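Local coordinates for probable aspartate aminotransferase 2 (Methanococcus jannaschii, PDB 2Z61) that transfers the amino group of alanine to 4-(hydroxymethyl)-2-furancarboxaldehyde phosphate, using pyridoxal 5'-phosphate, to make the precursor of the furan moiety of methanofuran, at the interface of chains A and B. Coordinates in Å, arbitrary orientation; residue numbers count along the deposited sequence, not the author numbering. Chains: chain A/B, Probable aspartate aminotransferase 2.

The interface of chains A and B. Residues chain A 99-100, 103, 125, 129; chain B 250-252.
B:Leu251, the last residue of helix 238-251, pushes its isobutyl group between the rings of A:Phe103 and A:Phe129, and far more of its surface is buried by the partner than that of any neighbour in the patch. Its CD1 branch lies against both rings, modelled too close to either for the spacing to carry meaning, while CD2 stays 3.8 Å from CE1 of A:Phe129. The two phenylalanines come from different helices, 98-109 and 125-132. In A:Phe103, CG stands anti to the backbone N (chi1 -177°), which carries the ring to the leucine, whose CD1 methyl sits above the ring plane, out past the CG and CD1 rim. The ring of A:Phe129 has A:Phe103 CD1 and the same methyl over one face and A:Cys125 CB over the other, all toward the rim, and presents its edge to the backbone of B:Asn250, where CZ is 3.3 Å from the carbonyl O. Replacing A:Phe129 by an alanine would remove the ring, and B:Leu251 would probably lose its packing on this side and the B:Asn250 backbone the ring edge it meets. Away from this core the contact is looser and partly hydrated. One water joins A:Ser99 OG to B:Asn250 O, at 2.8 Å from each, and A:Cys125 SG lies near it in a weak contact; the thiol also makes a weak 3.4 Å hydrogen bond to the side-chain amide oxygen OD1 of B:Asn250. On the far flank, A:Leu100 CG and B:Phe252 CD1 barely touch, at 4.1 Å. Repeated by the two-fold axis, this packing fastens one subunit's helix end to two helices of the other and helps hold the aminotransferase homodimer together.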
# COMPACT_ATOMS: atom_id res chain seq x y z
N SER A 99 -7.14 -3.94 2.37
CA SER A 99 -7.64 -2.79 1.62
C SER A 99 -7.00 -2.67 0.24
O SER A 99 -7.69 -2.47 -0.75
CB SER A 99 -7.40 -1.50 2.42
OG SER A 99 -8.20 -1.50 3.59
N LEU A 100 -5.67 -2.80 0.18
CA LEU A 100 -4.99 -2.73 -1.11
C LEU A 100 -5.40 -3.91 -1.97
O LEU A 100 -5.58 -3.77 -3.17
CB LEU A 100 -3.47 -2.74 -0.95
CG LEU A 100 -2.75 -1.39 -1.11
CD1 LEU A 100 -1.25 -1.63 -1.25
CD2 LEU A 100 -3.29 -0.67 -2.34
N PHE A 103 -8.69 -3.18 -3.57
CA PHE A 103 -8.50 -2.17 -4.61
C PHE A 103 -7.91 -2.77 -5.89
O PHE A 103 -8.38 -2.48 -6.99
CB PHE A 103 -7.61 -1.03 -4.13
CG PHE A 103 -7.45 0.06 -5.14
CD1 PHE A 103 -8.47 0.98 -5.35
CD2 PHE A 103 -6.32 0.13 -5.93
CE1 PHE A 103 -8.36 1.95 -6.34
CE2 PHE A 103 -6.20 1.10 -6.92
CZ PHE A 103 -7.22 2.01 -7.12
N CYS A 125 -15.89 2.02 2.41
CA CYS A 125 -14.85 2.18 1.41
C CYS A 125 -15.18 1.57 0.05
O CYS A 125 -14.63 1.99 -0.97
CB CYS A 125 -13.53 1.59 1.92
SG CYS A 125 -12.95 2.32 3.47
N PHE A 129 -13.98 3.07 -3.75
CA PHE A 129 -13.12 2.35 -4.68
C PHE A 129 -13.81 2.25 -6.04
O PHE A 129 -13.18 2.43 -7.08
CB PHE A 129 -12.85 0.92 -4.18
CG PHE A 129 -11.95 0.82 -2.98
CD1 PHE A 129 -11.48 1.96 -2.33
CD2 PHE A 129 -11.55 -0.43 -2.51
CE1 PHE A 129 -10.63 1.85 -1.24
CE2 PHE A 129 -10.70 -0.55 -1.42
CZ PHE A 129 -10.24 0.60 -0.78
N ASN B 250 -8.80 5.26 2.88
CA ASN B 250 -9.58 4.24 2.19
C ASN B 250 -8.76 3.05 1.70
O ASN B 250 -9.09 1.90 1.99
CB ASN B 250 -10.34 4.86 1.01
CG ASN B 250 -11.59 5.62 1.44
OD1 ASN B 250 -12.69 5.05 1.48
ND2 ASN B 250 -11.43 6.89 1.78
N LEU B 251 -7.69 3.34 0.96
CA LEU B 251 -6.85 2.31 0.36
C LEU B 251 -5.78 1.62 1.19
O LEU B 251 -5.39 0.49 0.87
CB LEU B 251 -6.16 2.89 -0.89
CG LEU B 251 -7.00 3.34 -2.09
CD1 LEU B 251 -7.80 2.17 -2.59
CD2 LEU B 251 -7.92 4.49 -1.71
N PHE B 252 -5.30 2.25 2.26
CA PHE B 252 -4.22 1.64 3.03
C PHE B 252 -4.37 1.71 4.55
O PHE B 252 -3.84 0.86 5.27
CB PHE B 252 -2.90 2.30 2.60
CG PHE B 252 -1.68 1.50 2.93
CD1 PHE B 252 -1.51 0.23 2.41
CD2 PHE B 252 -0.73 2.01 3.80
CE1 PHE B 252 -0.40 -0.53 2.75
CE2 PHE B 252 0.39 1.25 4.14
CZ PHE B 252 0.56 -0.01 3.62
O HOH W 1 -10.58 0.06 3.53